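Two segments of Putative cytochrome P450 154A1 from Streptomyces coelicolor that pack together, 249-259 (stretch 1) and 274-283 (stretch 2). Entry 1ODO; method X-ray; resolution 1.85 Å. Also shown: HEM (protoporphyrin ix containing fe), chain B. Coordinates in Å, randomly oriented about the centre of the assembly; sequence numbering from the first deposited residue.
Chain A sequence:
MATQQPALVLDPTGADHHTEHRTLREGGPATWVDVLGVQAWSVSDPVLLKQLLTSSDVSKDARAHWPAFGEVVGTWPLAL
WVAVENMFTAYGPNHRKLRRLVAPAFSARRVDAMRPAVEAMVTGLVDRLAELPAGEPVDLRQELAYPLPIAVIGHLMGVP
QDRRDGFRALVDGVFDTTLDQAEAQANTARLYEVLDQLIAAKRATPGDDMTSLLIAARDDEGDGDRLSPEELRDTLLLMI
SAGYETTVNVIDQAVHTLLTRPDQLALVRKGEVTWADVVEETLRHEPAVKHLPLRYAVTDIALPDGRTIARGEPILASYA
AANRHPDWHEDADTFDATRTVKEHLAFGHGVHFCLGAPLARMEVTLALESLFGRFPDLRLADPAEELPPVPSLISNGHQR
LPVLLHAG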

ATOM      1  N   ASN A 249      -6.138  -0.529   4.636  1.00 13.70           N
ATOM      2  CA  ASN A 249      -5.574   0.289   5.700  1.00 12.76           C
ATOM      3  C   ASN A 249      -5.917   1.764   5.620  1.00 12.92           C
ATOM      4  O   ASN A 249      -5.995   2.445   6.645  1.00 13.35           O
ATOM      5  CB  ASN A 249      -4.064   0.085   5.750  1.00 14.73           C
ATOM      6  CG  ASN A 249      -3.705  -1.332   6.118  1.00 16.73           C
ATOM      7  OD1 ASN A 249      -4.278  -1.898   7.052  1.00 18.39           O
ATOM      8  ND2 ASN A 249      -2.762  -1.920   5.391  1.00 18.55           N
ATOM      9  N   VAL A 250      -6.120   2.268   4.409  1.00 11.02           N
ATOM     10  CA  VAL A 250      -6.462   3.671   4.255  1.00 11.68           C
ATOM     11  C   VAL A 250      -7.892   3.846   4.760  1.00 11.71           C
ATOM     12  O   VAL A 250      -8.205   4.821   5.439  1.00 10.77           O
ATOM     13  CB  VAL A 250      -6.382   4.117   2.786  1.00 11.85           C
ATOM     14  CG1 VAL A 250      -6.641   5.613   2.690  1.00 13.18           C
ATOM     15  CG2 VAL A 250      -5.012   3.777   2.211  1.00 12.77           C
ATOM     16  N   ILE A 251      -8.763   2.896   4.433  1.00 12.27           N
ATOM     17  CA  ILE A 251     -10.156   2.974   4.877  1.00 12.81           C
ATOM     18  C   ILE A 251     -10.172   2.887   6.405  1.00 13.27           C
ATOM     19  O   ILE A 251     -10.876   3.635   7.080  1.00 13.52           O
ATOM     20  CB  ILE A 251     -10.994   1.824   4.275  1.00 14.38           C
ATOM     21  CG1 ILE A 251     -11.070   1.992   2.751  1.00 14.44           C
ATOM     22  CG2 ILE A 251     -12.392   1.806   4.903  1.00 15.32           C
ATOM     23  CD1 ILE A 251     -11.838   0.893   2.025  1.00 15.62           C
ATOM     24  N   ASP A 252      -9.377   1.959   6.929  1.00 13.40           N
ATOM     25  CA  ASP A 252      -9.238   1.718   8.362  1.00 12.67           C
ATOM     26  C   ASP A 252      -8.833   3.014   9.071  1.00 14.57           C
ATOM     27  O   ASP A 252      -9.544   3.509   9.952  1.00 13.52           O
ATOM     28  CB  ASP A 252      -8.159   0.637   8.568  1.00 13.06           C
ATOM     29  CG  ASP A 252      -7.775   0.422  10.036  1.00 13.61           C
ATOM     30  OD1 ASP A 252      -7.851   1.368  10.845  1.00 17.67           O
ATOM     31  OD2 ASP A 252      -7.363  -0.707  10.376  1.00 15.31           O
ATOM     32  N   GLN A 253      -7.689   3.562   8.675  1.00 13.64           N
ATOM     33  CA  GLN A 253      -7.177   4.791   9.268  1.00 12.89           C
ATOM     34  C   GLN A 253      -8.098   5.999   9.125  1.00 13.34           C
ATOM     35  O   GLN A 253      -8.264   6.763  10.076  1.00 13.99           O
ATOM     36  CB  GLN A 253      -5.802   5.114   8.682  1.00 14.51           C
ATOM     37  CG  GLN A 253      -4.734   4.065   8.976  1.00 14.42           C
ATOM     38  CD  GLN A 253      -4.326   4.011  10.445  1.00 16.50           C
ATOM     39  OE1 GLN A 253      -4.825   4.772  11.273  1.00 14.99           O
ATOM     40  NE2 GLN A 253      -3.413   3.103  10.769  1.00 17.48           N
ATOM     41  N   ALA A 254      -8.701   6.178   7.951  1.00 12.47           N
ATOM     42  CA  ALA A 254      -9.595   7.314   7.743  1.00 13.51           C
ATOM     43  C   ALA A 254     -10.788   7.229   8.689  1.00 13.88           C
ATOM     44  O   ALA A 254     -11.133   8.200   9.356  1.00 14.93           O
ATOM     45  CB  ALA A 254     -10.075   7.356   6.289  1.00 10.83           C
ATOM     46  N   VAL A 255     -11.419   6.061   8.748  1.00 13.28           N
ATOM     47  CA  VAL A 255     -12.568   5.887   9.625  1.00 14.35           C
ATOM     48  C   VAL A 255     -12.171   6.058  11.085  1.00 13.46           C
ATOM     49  O   VAL A 255     -12.822   6.789  11.828  1.00 13.73           O
ATOM     50  CB  VAL A 255     -13.214   4.495   9.442  1.00 13.93           C
ATOM     51  CG1 VAL A 255     -14.342   4.308  10.450  1.00 16.80           C
ATOM     52  CG2 VAL A 255     -13.751   4.362   8.032  1.00 13.54           C
ATOM     53  N   HIS A 256     -11.096   5.393  11.492  1.00 14.75           N
ATOM     54  CA  HIS A 256     -10.636   5.485  12.873  1.00 15.61           C
ATOM     55  C   HIS A 256     -10.352   6.924  13.291  1.00 15.66           C
ATOM     56  O   HIS A 256     -10.652   7.321  14.418  1.00 15.46           O
ATOM     57  CB  HIS A 256      -9.389   4.622  13.082  1.00 14.35           C
ATOM     58  CG  HIS A 256      -8.956   4.529  14.512  1.00 17.81           C
ATOM     59  ND1 HIS A 256      -8.069   5.415  15.083  1.00 17.38           N
ATOM     60  CD2 HIS A 256      -9.327   3.680  15.499  1.00 17.51           C
ATOM     61  CE1 HIS A 256      -7.912   5.118  16.360  1.00 18.39           C
ATOM     62  NE2 HIS A 256      -8.666   4.069  16.639  1.00 17.93           N
ATOM     63  N   THR A 257      -9.774   7.708  12.389  1.00 15.02           N
ATOM     64  CA  THR A 257      -9.470   9.095  12.703  1.00 15.66           C
ATOM     65  C   THR A 257     -10.763   9.883  12.907  1.00 16.67           C
ATOM     66  O   THR A 257     -10.888  10.651  13.862  1.00 16.89           O
ATOM     67  CB  THR A 257      -8.641   9.751  11.583  1.00 17.25           C
ATOM     68  OG1 THR A 257      -7.342   9.151  11.544  1.00 19.22           O
ATOM     69  CG2 THR A 257      -8.486  11.242  11.826  1.00 16.34           C
ATOM     70  N   LEU A 258     -11.729   9.681  12.018  1.00 16.18           N
ATOM     71  CA  LEU A 258     -13.002  10.388  12.121  1.00 17.30           C
ATOM     72  C   LEU A 258     -13.781   9.998  13.369  1.00 17.68           C
ATOM     73  O   LEU A 258     -14.600  10.780  13.856  1.00 19.56           O
ATOM     74  CB  LEU A 258     -13.860  10.130  10.876  1.00 16.98           C
ATOM     75  CG  LEU A 258     -13.326  10.659   9.542  1.00 17.48           C
ATOM     76  CD1 LEU A 258     -14.104  10.037   8.394  1.00 16.93           C
ATOM     77  CD2 LEU A 258     -13.433  12.179   9.503  1.00 18.86           C
ATOM     78  N   LEU A 259     -13.528   8.799  13.888  1.00 17.98           N
ATOM     79  CA  LEU A 259     -14.227   8.333  15.085  1.00 18.99           C
ATOM     80  C   LEU A 259     -13.516   8.731  16.372  1.00 20.01           C
ATOM     81  O   LEU A 259     -14.098   8.674  17.457  1.00 20.14           O
ATOM     82  CB  LEU A 259     -14.395   6.811  15.046  1.00 19.48           C
ATOM     83  CG  LEU A 259     -15.267   6.271  13.909  1.00 20.55           C
ATOM     84  CD1 LEU A 259     -15.406   4.764  14.036  1.00 18.55           C
ATOM     85  CD2 LEU A 259     -16.639   6.940  13.954  1.00 21.67           C
ATOM     86  N   THR A 274     -13.706  18.467   2.384  1.00 16.30           N
ATOM     87  CA  THR A 274     -14.401  17.415   1.650  1.00 16.81           C
ATOM     88  C   THR A 274     -13.915  16.039   2.088  1.00 16.46           C
ATOM     89  O   THR A 274     -12.956  15.921   2.850  1.00 15.70           O
ATOM     90  CB  THR A 274     -14.129  17.521   0.147  1.00 17.42           C
ATOM     91  OG1 THR A 274     -12.725  17.353  -0.086  1.00 15.90           O
ATOM     92  CG2 THR A 274     -14.572  18.876  -0.386  1.00 17.28           C
ATOM     93  N   TRP A 275     -14.581  14.996   1.604  1.00 16.17           N
ATOM     94  CA  TRP A 275     -14.178  13.645   1.960  1.00 16.07           C
ATOM     95  C   TRP A 275     -12.792  13.442   1.357  1.00 15.48           C
ATOM     96  O   TRP A 275     -11.952  12.753   1.928  1.00 14.15           O
ATOM     97  CB  TRP A 275     -15.152  12.611   1.385  1.00 16.17           C
ATOM     98  CG  TRP A 275     -16.461  12.569   2.104  1.00 17.69           C
ATOM     99  CD1 TRP A 275     -17.694  12.841   1.585  1.00 17.87           C
ATOM    100  CD2 TRP A 275     -16.668  12.238   3.483  1.00 18.29           C
ATOM    101  NE1 TRP A 275     -18.659  12.700   2.557  1.00 17.39           N
ATOM    102  CE2 TRP A 275     -18.055  12.330   3.731  1.00 18.82           C
ATOM    103  CE3 TRP A 275     -15.815  11.869   4.534  1.00 18.62           C
ATOM    104  CZ2 TRP A 275     -18.611  12.070   4.989  1.00 17.68           C
ATOM    105  CZ3 TRP A 275     -16.371  11.609   5.788  1.00 19.68           C
ATOM    106  CH2 TRP A 275     -17.757  11.712   6.000  1.00 17.50           C
ATOM    107  N   ALA A 276     -12.564  14.058   0.200  1.00 15.13           N
ATOM    108  CA  ALA A 276     -11.280  13.946  -0.480  1.00 15.52           C
ATOM    109  C   ALA A 276     -10.189  14.555   0.394  1.00 14.28           C
ATOM    110  O   ALA A 276      -9.089  14.018   0.481  1.00 13.73           O
ATOM    111  CB  ALA A 276     -11.332  14.647  -1.845  1.00 15.56           C
ATOM    112  N   ASP A 277     -10.488  15.677   1.042  1.00 13.84           N
ATOM    113  CA  ASP A 277      -9.501  16.320   1.906  1.00 14.16           C
ATOM    114  C   ASP A 277      -9.145  15.388   3.059  1.00 13.42           C
ATOM    115  O   ASP A 277      -7.988  15.305   3.474  1.00 12.08           O
ATOM    116  CB  ASP A 277     -10.034  17.627   2.497  1.00 14.39           C
ATOM    117  CG  ASP A 277     -10.216  18.715   1.461  1.00 18.48           C
ATOM    118  OD1 ASP A 277      -9.455  18.740   0.467  1.00 17.34           O
ATOM    119  OD2 ASP A 277     -11.115  19.563   1.660  1.00 19.27           O
ATOM    120  N   VAL A 278     -10.152  14.700   3.590  1.00 12.88           N
ATOM    121  CA  VAL A 278      -9.926  13.780   4.696  1.00 12.23           C
ATOM    122  C   VAL A 278      -9.047  12.621   4.249  1.00 12.56           C
ATOM    123  O   VAL A 278      -8.180  12.165   4.996  1.00 11.73           O
ATOM    124  CB  VAL A 278     -11.257  13.234   5.250  1.00 13.88           C
ATOM    125  CG1 VAL A 278     -10.996  12.098   6.223  1.00 12.46           C
ATOM    126  CG2 VAL A 278     -12.011  14.353   5.951  1.00 16.16           C
ATOM    127  N   VAL A 279      -9.268  12.144   3.027  1.00 12.05           N
ATOM    128  CA  VAL A 279      -8.479  11.037   2.512  1.00 11.28           C
ATOM    129  C   VAL A 279      -7.032  11.476   2.314  1.00 11.53           C
ATOM    130  O   VAL A 279      -6.110  10.732   2.643  1.00 10.23           O
ATOM    131  CB  VAL A 279      -9.074  10.496   1.184  1.00 13.04           C
ATOM    132  CG1 VAL A 279      -8.097   9.539   0.507  1.00 11.93           C
ATOM    133  CG2 VAL A 279     -10.381   9.757   1.485  1.00 12.53           C
ATOM    134  N   GLU A 280      -6.826  12.684   1.794  1.00 10.99           N
ATOM    135  CA  GLU A 280      -5.467  13.167   1.580  1.00 11.53           C
ATOM    136  C   GLU A 280      -4.717  13.350   2.893  1.00 12.07           C
ATOM    137  O   GLU A 280      -3.526  13.063   2.971  1.00 11.82           O
ATOM    138  CB  GLU A 280      -5.464  14.482   0.799  1.00 10.62           C
ATOM    139  CG  GLU A 280      -5.879  14.306  -0.655  1.00 12.39           C
ATOM    140  CD  GLU A 280      -5.129  13.168  -1.324  1.00 13.56           C
ATOM    141  OE1 GLU A 280      -5.783  12.226  -1.817  1.00 13.31           O
ATOM    142  OE2 GLU A 280      -3.882  13.210  -1.349  1.00 14.20           O
ATOM    143  N   GLU A 281      -5.400  13.833   3.924  1.00 11.34           N
ATOM    144  CA  GLU A 281      -4.735  14.024   5.205  1.00 11.45           C
ATOM    145  C   GLU A 281      -4.471  12.667   5.858  1.00 11.14           C
ATOM    146  O   GLU A 281      -3.509  12.515   6.608  1.00 10.92           O
ATOM    147  CB  GLU A 281      -5.570  14.909   6.136  1.00 11.74           C
ATOM    148  CG  GLU A 281      -4.951  15.089   7.521  1.00 11.52           C
ATOM    149  CD  GLU A 281      -3.661  15.912   7.514  1.00 13.70           C
ATOM    150  OE1 GLU A 281      -3.011  16.042   6.451  1.00 11.07           O
ATOM    151  OE2 GLU A 281      -3.292  16.421   8.592  1.00 14.19           O
ATOM    152  N   THR A 282      -5.332  11.686   5.585  1.00  9.49           N
ATOM    153  CA  THR A 282      -5.149  10.353   6.159  1.00  9.87           C
ATOM    154  C   THR A 282      -3.913   9.742   5.495  1.00  9.70           C
ATOM    155  O   THR A 282      -3.091   9.093   6.144  1.00 11.35           O
ATOM    156  CB  THR A 282      -6.375   9.438   5.898  1.00  9.56           C
ATOM    157  OG1 THR A 282      -7.532   9.979   6.556  1.00 10.13           O
ATOM    158  CG2 THR A 282      -6.113   8.020   6.431  1.00 10.01           C
ATOM    159  N   LEU A 283      -3.780   9.963   4.194  1.00 10.50           N
ATOM    160  CA  LEU A 283      -2.639   9.435   3.450  1.00 10.99           C
ATOM    161  C   LEU A 283      -1.338  10.046   3.972  1.00 10.96           C
ATOM    162  O   LEU A 283      -0.290   9.404   3.979  1.00 11.70           O
ATOM    163  CB  LEU A 283      -2.805   9.738   1.961  1.00  9.26           C
ATOM    164  CG  LEU A 283      -3.903   8.914   1.285  1.00 11.82           C
ATOM    165  CD1 LEU A 283      -4.186   9.415  -0.128  1.00  8.53           C
ATOM    166  CD2 LEU A 283      -3.458   7.466   1.256  1.00 12.09           C
TER
HETATM  167  CHA HEM B1407       3.358   1.110  -6.189  1.00 13.23           C
HETATM  168  CHB HEM B1407      -0.861  -0.610  -7.749  1.00 10.62           C
HETATM  169  CHC HEM B1407      -3.025   1.073  -3.774  1.00 11.97           C
HETATM  170  CHD HEM B1407       1.196   2.762  -2.223  1.00 10.84           C
HETATM  171  C1A HEM B1407       2.415   0.505  -6.985  1.00 11.83           C
HETATM  172  C2A HEM B1407       2.656  -0.128  -8.277  1.00 12.21           C
HETATM  173  C3A HEM B1407       1.483  -0.613  -8.710  1.00 12.56           C
HETATM  174  C4A HEM B1407       0.472  -0.294  -7.711  1.00 11.45           C
HETATM  175  CMA HEM B1407       1.204  -1.378 -10.015  1.00 12.77           C
HETATM  176  CAA HEM B1407       4.034  -0.201  -8.969  1.00 11.43           C
HETATM  177  CBA HEM B1407       4.321   1.093  -9.753  1.00 13.19           C
HETATM  178  CGA HEM B1407       5.669   1.143 -10.470  1.00 12.61           C
HETATM  179  O1A HEM B1407       6.644   0.572  -9.867  1.00 11.97           O
HETATM  180  O2A HEM B1407       5.733   1.723 -11.553  1.00 13.65           O
HETATM  181  C1B HEM B1407      -1.815  -0.315  -6.811  1.00 10.88           C
HETATM  182  C2B HEM B1407      -3.213  -0.693  -6.918  1.00 12.30           C
HETATM  183  C3B HEM B1407      -3.831  -0.220  -5.798  1.00 12.00           C
HETATM  184  C4B HEM B1407      -2.829   0.447  -4.998  1.00 10.76           C
HETATM  185  CMB HEM B1407      -3.823  -1.481  -8.095  1.00 12.41           C
HETATM  186  CAB HEM B1407      -5.312  -0.337  -5.387  1.00 11.92           C
HETATM  187  CBB HEM B1407      -6.289   0.410  -6.310  1.00 17.57           C
HETATM  188  C1C HEM B1407      -2.051   1.694  -3.005  1.00 10.22           C
HETATM  189  C2C HEM B1407      -2.311   2.332  -1.705  1.00 10.85           C
HETATM  190  C3C HEM B1407      -1.123   2.804  -1.264  1.00  9.99           C
HETATM  191  C4C HEM B1407      -0.140   2.471  -2.275  1.00 10.72           C
HETATM  192  CMC HEM B1407      -3.722   2.392  -1.043  1.00  8.45           C
HETATM  193  CAC HEM B1407      -0.748   3.557   0.040  1.00 10.21           C
HETATM  194  CBC HEM B1407      -1.646   4.729   0.449  1.00  9.07           C
HETATM  195  C1D HEM B1407       2.159   2.465  -3.148  1.00 12.34           C
HETATM  196  C2D HEM B1407       3.564   2.782  -3.034  1.00 12.80           C
HETATM  197  C3D HEM B1407       4.177   2.310  -4.144  1.00 12.54           C
HETATM  198  C4D HEM B1407       3.150   1.709  -4.963  1.00 13.26           C
HETATM  199  CMD HEM B1407       4.200   3.511  -1.834  1.00 12.79           C
HETATM  200  CAD HEM B1407       5.683   2.380  -4.445  1.00 16.04           C
HETATM  201  CBD HEM B1407       6.288   3.750  -4.769  1.00 17.12           C
HETATM  202  CGD HEM B1407       7.776   3.538  -4.953  1.00 16.08           C
HETATM  203  O1D HEM B1407       8.550   3.975  -4.093  1.00 14.98           O
HETATM  204  O2D HEM B1407       8.123   2.881  -5.962  1.00 17.29           O
HETATM  205  NA  HEM B1407       1.081   0.395  -6.673  1.00 11.11           N
HETATM  206  NB  HEM B1407      -1.602   0.376  -5.623  1.00 10.62           N
HETATM  207  NC  HEM B1407      -0.721   1.798  -3.330  1.00 10.01           N
HETATM  208  ND  HEM B1407       1.911   1.795  -4.342  1.00 11.20           N
HETATM  209 FE   HEM B1407       0.179   1.109  -4.992  1.00 11.03          FE

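Two helices cross at a steep angle and pack by van der Waals contact, largely apolar, with no hydrogen bond passing between them. Residues 249-259 are helical throughout, and residues 275-283 form the second helix; their axes approach to 9.4 Å at 108° between N-to-C directions, and the contact buries 349 Å² in total. The backbones come nearest at Ala-254 and Thr-282, whose CA atoms lie 5.6 Å apart, with Ala-254 CB 3.7 Å from Thr-282 OG1. Thr-282 is the residue most covered by the other stretch, 74 Å². Its CB points toward the first helix, and its methyl CG2 rests 3.5 Å from Ala-254 N and 3.7 Å from Gln-253 CB. Its hydroxyl needs no partner across the interface, because Thr-282 OG1 donates to Val-278 O one turn back (2.8 Å), and Ala-254 N is likewise engaged with Val-250 O (2.9 Å) within its own helix. Gln-253 starts toward the second helix, but its end leads away, and NE2 is hydrogen-bonded elsewhere in the structure. Further along, Leu-258 reaches two partners: CD2 lies 4.1 Å from Val-278 CG1, and CD1 meets the edge of the Trp-275 ring, 3.8 Å from CZ3. At the other end of the contact, Val-250 CG1 packs 4.0 Å from Leu-283 CD2. Both residues also touch the heme, Leu-283 CD2 at 3.4 Å from HEM CBC and Val-250 CG2 at 3.8 Å from HEM CMC, so the apolar packing continues onto the porphyrin periphery. Away from the interface, Thr-274 caps the second helix: Asp-277 N donates to Thr-274 OG1 (3.0 Å), and Thr-274 N returns a bond to Asp-277 OD2 (2.9 Å).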